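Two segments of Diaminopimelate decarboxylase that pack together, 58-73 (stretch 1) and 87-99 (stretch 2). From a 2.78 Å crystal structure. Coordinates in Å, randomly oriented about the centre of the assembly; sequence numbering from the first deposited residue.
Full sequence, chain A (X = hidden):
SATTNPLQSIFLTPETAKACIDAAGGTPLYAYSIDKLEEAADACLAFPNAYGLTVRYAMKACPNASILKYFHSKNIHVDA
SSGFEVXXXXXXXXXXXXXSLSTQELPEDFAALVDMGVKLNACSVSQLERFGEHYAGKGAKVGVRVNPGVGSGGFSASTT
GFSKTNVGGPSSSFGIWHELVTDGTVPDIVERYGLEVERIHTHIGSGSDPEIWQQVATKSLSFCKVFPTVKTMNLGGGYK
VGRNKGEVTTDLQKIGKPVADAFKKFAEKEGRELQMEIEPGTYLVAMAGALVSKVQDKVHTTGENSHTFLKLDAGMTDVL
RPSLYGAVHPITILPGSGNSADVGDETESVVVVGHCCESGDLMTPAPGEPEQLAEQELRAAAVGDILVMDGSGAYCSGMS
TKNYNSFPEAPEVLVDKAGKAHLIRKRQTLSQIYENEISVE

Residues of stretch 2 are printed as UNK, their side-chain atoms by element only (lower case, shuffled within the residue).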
# COMPACT_ATOMS: atom_id res chain seq x y z
N ALA A 58 8.83 14.30 11.11
CA ALA A 58 8.97 12.93 10.63
C ALA A 58 8.54 12.90 9.17
O ALA A 58 7.38 12.63 8.84
CB ALA A 58 8.13 11.98 11.48
N MET A 59 9.50 13.17 8.27
CA MET A 59 9.17 13.39 6.87
C MET A 59 8.55 12.18 6.19
O MET A 59 8.01 12.32 5.09
CB MET A 59 10.41 13.81 6.09
CG MET A 59 11.56 12.81 6.16
SD MET A 59 13.02 13.38 5.26
CE MET A 59 12.38 13.44 3.59
N LYS A 60 8.63 11.00 6.82
CA LYS A 60 8.00 9.81 6.25
C LYS A 60 6.50 9.98 6.07
O LYS A 60 5.89 9.23 5.30
CB LYS A 60 8.28 8.59 7.13
CG LYS A 60 7.47 8.56 8.42
CD LYS A 60 8.07 7.61 9.44
CE LYS A 60 7.29 7.62 10.74
NZ LYS A 60 8.01 6.91 11.83
N ALA A 61 5.89 10.95 6.76
CA ALA A 61 4.46 11.18 6.63
C ALA A 61 4.11 11.93 5.35
O ALA A 61 3.02 11.73 4.80
CB ALA A 61 3.95 11.96 7.84
N CYS A 62 5.01 12.79 4.86
CA CYS A 62 4.83 13.53 3.61
C CYS A 62 6.15 14.17 3.19
O CYS A 62 6.54 15.21 3.74
CB CYS A 62 3.75 14.60 3.76
SG CYS A 62 3.29 15.35 2.18
N PRO A 63 6.84 13.61 2.20
CA PRO A 63 8.22 14.04 1.92
C PRO A 63 8.37 15.09 0.82
O PRO A 63 9.48 15.29 0.34
CB PRO A 63 8.92 12.73 1.53
CG PRO A 63 7.80 11.82 1.05
CD PRO A 63 6.47 12.43 1.40
N ASN A 64 7.29 15.75 0.43
CA ASN A 64 7.38 16.76 -0.62
C ASN A 64 8.34 17.88 -0.21
O ASN A 64 8.33 18.34 0.93
CB ASN A 64 6.01 17.34 -0.94
CG ASN A 64 6.04 18.27 -2.15
OD1 ASN A 64 6.47 19.42 -2.05
ND2 ASN A 64 5.58 17.77 -3.29
N ALA A 65 9.16 18.32 -1.17
CA ALA A 65 10.23 19.26 -0.85
C ALA A 65 9.69 20.59 -0.36
O ALA A 65 10.29 21.22 0.52
CB ALA A 65 11.12 19.47 -2.08
N SER A 66 8.55 21.03 -0.90
CA SER A 66 7.95 22.28 -0.44
C SER A 66 7.59 22.19 1.04
O SER A 66 7.78 23.16 1.79
CB SER A 66 6.72 22.61 -1.28
OG SER A 66 7.08 22.82 -2.64
N ILE A 67 7.06 21.05 1.48
CA ILE A 67 6.78 20.87 2.90
C ILE A 67 8.07 20.92 3.70
O ILE A 67 8.13 21.55 4.77
CB ILE A 67 6.02 19.55 3.13
CG1 ILE A 67 4.79 19.47 2.22
CG2 ILE A 67 5.60 19.42 4.59
CD1 ILE A 67 3.74 20.52 2.50
N LEU A 68 9.13 20.27 3.20
CA LEU A 68 10.42 20.34 3.87
C LEU A 68 10.94 21.78 3.92
O LEU A 68 11.42 22.24 4.95
CB LEU A 68 11.43 19.44 3.16
CG LEU A 68 11.19 17.94 3.23
CD1 LEU A 68 12.35 17.20 2.58
CD2 LEU A 68 10.99 17.49 4.67
N LYS A 69 10.84 22.49 2.79
CA LYS A 69 11.32 23.87 2.75
C LYS A 69 10.52 24.76 3.69
O LYS A 69 11.07 25.67 4.32
CB LYS A 69 11.26 24.40 1.32
CG LYS A 69 12.24 23.74 0.36
CD LYS A 69 12.00 24.21 -1.07
CE LYS A 69 12.83 23.42 -2.07
NZ LYS A 69 14.30 23.60 -1.86
N TYR A 70 9.21 24.51 3.81
CA TYR A 70 8.38 25.34 4.67
C TYR A 70 8.72 25.12 6.14
O TYR A 70 8.88 26.08 6.91
CB TYR A 70 6.90 25.08 4.43
CG TYR A 70 6.04 25.81 5.42
CD1 TYR A 70 5.78 27.17 5.27
CD2 TYR A 70 5.52 25.16 6.54
CE1 TYR A 70 5.02 27.85 6.19
CE2 TYR A 70 4.75 25.85 7.46
CZ TYR A 70 4.51 27.19 7.28
OH TYR A 70 3.74 27.88 8.19
N PHE A 71 8.79 23.85 6.57
CA PHE A 71 9.13 23.56 7.96
C PHE A 71 10.55 23.99 8.30
O PHE A 71 10.85 24.28 9.46
CB PHE A 71 8.94 22.08 8.26
CG PHE A 71 7.50 21.66 8.37
CD1 PHE A 71 6.53 22.54 8.83
CD2 PHE A 71 7.11 20.37 8.03
CE1 PHE A 71 5.21 22.15 8.94
CE2 PHE A 71 5.80 19.97 8.14
CZ PHE A 71 4.84 20.86 8.59
N HIS A 72 11.44 24.03 7.30
CA HIS A 72 12.78 24.53 7.56
C HIS A 72 12.76 26.03 7.85
O HIS A 72 13.47 26.51 8.74
CB HIS A 72 13.71 24.21 6.38
CG HIS A 72 15.13 24.64 6.60
ND1 HIS A 72 15.83 25.40 5.69
CD2 HIS A 72 15.97 24.42 7.64
CE1 HIS A 72 17.04 25.62 6.15
NE2 HIS A 72 17.15 25.04 7.33
N SER A 73 11.95 26.78 7.10
CA SER A 73 11.83 28.22 7.34
C SER A 73 11.24 28.52 8.71
O SER A 73 11.41 29.64 9.21
CB SER A 73 10.98 28.86 6.25
OG SER A 73 9.66 28.34 6.27
N UNK A 87 19.28 11.83 2.28
CA UNK A 87 19.72 12.43 1.03
C UNK A 87 18.61 13.22 0.36
O UNK A 87 18.88 14.18 -0.37
c UNK A 87 21.59 10.75 0.48
n UNK A 87 23.71 9.83 -0.42
n UNK A 87 25.97 9.87 0.03
c UNK A 87 20.24 11.34 0.09
c UNK A 87 22.43 10.44 -0.76
c UNK A 87 24.85 10.51 -0.28
n UNK A 87 24.87 11.82 -0.44
N UNK A 88 17.35 12.84 0.60
CA UNK A 88 16.23 13.58 0.02
C UNK A 88 16.07 14.94 0.69
O UNK A 88 15.89 15.96 0.01
c UNK A 88 13.76 13.29 -0.63
n UNK A 88 11.47 12.75 -1.41
c UNK A 88 12.59 12.32 -0.57
n UNK A 88 9.42 12.49 -2.42
c UNK A 88 14.95 12.75 0.15
n UNK A 88 10.27 10.81 -1.10
c UNK A 88 10.39 12.02 -1.64
N UNK A 89 16.13 14.98 2.02
CA UNK A 89 15.97 16.24 2.74
C UNK A 89 17.08 17.22 2.40
O UNK A 89 16.84 18.44 2.34
c UNK A 89 15.94 16.00 4.25
N UNK A 90 18.29 16.73 2.16
CA UNK A 90 19.39 17.62 1.80
C UNK A 90 19.19 18.20 0.41
O UNK A 90 19.71 19.28 0.12
c UNK A 90 20.72 16.88 1.91
s UNK A 90 22.82 15.99 3.49
c UNK A 90 21.16 16.67 3.35
c UNK A 90 22.65 14.50 2.52
N UNK A 91 18.45 17.50 -0.45
CA UNK A 91 18.14 18.05 -1.77
C UNK A 91 17.18 19.23 -1.66
O UNK A 91 17.23 20.14 -2.50
c UNK A 91 17.55 16.97 -2.67
c UNK A 91 18.63 16.17 -3.38
o UNK A 91 18.33 15.04 -3.84
o UNK A 91 19.77 16.67 -3.48
N UNK A 92 16.30 19.23 -0.65
CA UNK A 92 15.35 20.32 -0.44
C UNK A 92 15.95 21.51 0.28
O UNK A 92 15.23 22.47 0.57
c UNK A 92 14.14 19.80 0.34
N UNK A 93 17.25 21.48 0.59
CA UNK A 93 17.91 22.58 1.25
C UNK A 93 18.09 22.42 2.74
O UNK A 93 18.62 23.33 3.38
N UNK A 94 17.65 21.31 3.32
CA UNK A 94 17.82 21.12 4.76
C UNK A 94 19.29 20.85 5.07
O UNK A 94 19.88 19.93 4.46
c UNK A 94 16.93 19.97 5.25
c UNK A 94 17.19 19.68 6.72
c UNK A 94 15.46 20.30 5.03
N UNK A 95 19.92 21.61 5.95
CA UNK A 95 21.31 21.32 6.31
C UNK A 95 21.41 19.99 7.04
O UNK A 95 20.47 19.53 7.68
c UNK A 95 20.68 23.55 6.96
c UNK A 95 21.70 22.48 7.23
c UNK A 95 19.42 22.82 6.63
N UNK A 96 22.59 19.37 6.92
CA UNK A 96 22.79 18.03 7.47
C UNK A 96 22.58 18.01 8.98
O UNK A 96 21.99 17.06 9.52
c UNK A 96 24.18 17.51 7.11
N UNK A 97 23.05 19.04 9.68
CA UNK A 97 22.96 19.07 11.14
C UNK A 97 21.52 19.09 11.64
O UNK A 97 21.28 18.74 12.80
c UNK A 97 24.97 20.68 10.94
o UNK A 97 23.97 22.49 9.74
c UNK A 97 23.71 20.29 11.70
o UNK A 97 25.12 21.01 8.58
c UNK A 97 24.67 21.45 9.66
N UNK A 98 20.57 19.50 10.81
CA UNK A 98 19.17 19.52 11.19
C UNK A 98 18.48 18.18 10.98
O UNK A 98 17.28 18.07 11.25
o UNK A 98 19.95 22.21 11.31
n UNK A 98 17.99 22.98 10.53
c UNK A 98 18.41 20.61 10.41
c UNK A 98 18.85 22.01 10.79
N UNK A 99 19.20 17.16 10.51
CA UNK A 99 18.64 15.85 10.25
C UNK A 99 19.17 14.87 11.29
O UNK A 99 20.37 14.87 11.59
c UNK A 99 19.03 16.09 6.38
c UNK A 99 18.64 16.45 7.80
c UNK A 99 18.25 14.07 8.51
c UNK A 99 18.98 15.37 8.83

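Position 87 has three carbons, a nitrogen, then a carbon carrying two more nitrogens. This guanidinium chain is out of reach of stretch 1. It is R87.

Position 88 has the same atoms, here fully extended. One terminal nitrogen lies 3.4 Å from P63 CG, which sits over one face of the guanidinium. The residue is R88, and the atom near P63 CG is NH1. Its CD is 4.3 Å from M59 CE. Both terminal nitrogens are hydrogen-bonded elsewhere in the structure.

Position 89 has one side-chain carbon, so it is A89. Its CB is 4.1 Å from M59 SD and 4.1 Å from L68 CD1. Its CA is closer still to L68 CD1, at 3.7 Å.

Position 90 has two carbons, a sulfur and a last carbon, unbranched. Its CA-to-CB bond points away from stretch 1. This is M90.

Position 91 has two carbons, the second carrying two oxygens. The carboxylate end leads away. This is D91.

Position 92 again has a single carbon: A92. Its CB lies 3.9 Å from A65 CB and 3.9 Å from L68 CD1. Its backbone O accepts a hydrogen bond from K69 NZ at 2.8 Å.

Position 93 has no side-chain atoms, so it is G93. Its phi is 98°, in a Schellman motif after the helix. A CB here would jam against the carbonyl O of A92. The backbone O of G93 is 3.9 Å from H72 CE1.

Position 94 has one carbon carrying two others. This is V94. Its CG2 is 4.5 Å from H72 CB and 4.5 Å from L68 O.

Position 95 has three carbons closing a ring onto the backbone N, which marks P95. Its CD lies 3.3 Å from H72 NE2.

Position 96 has one carbon and is out of reach: A96.

Position 97 has three carbons, the third carrying two oxygens. It too is out of reach. It is E97.

Position 98 has two carbons, the second carrying one oxygen and one nitrogen: N98. Its ND2 is 3.8 Å from H72 CD2, at the ring edge.

Position 99 has four carbons, forked at the first, with one arm two carbons long. This is I99, which makes no contact here.

A92 sits among larger side chains: L68 beside it, R88 toward one end of the contact and H72 toward the other. A65 CA and A92 CA are 5.2 Å apart, with the two CB atoms in contact. L68 packs on A89 and A92, with M59 also against A89. K69 supplies the one hydrogen bond across the stretches, while H72 lies along the turn after the helix. The two stretches bury 541 Å² between them, both sides summed.

Stretch 2 87-99: RRAMDAGVPAENI
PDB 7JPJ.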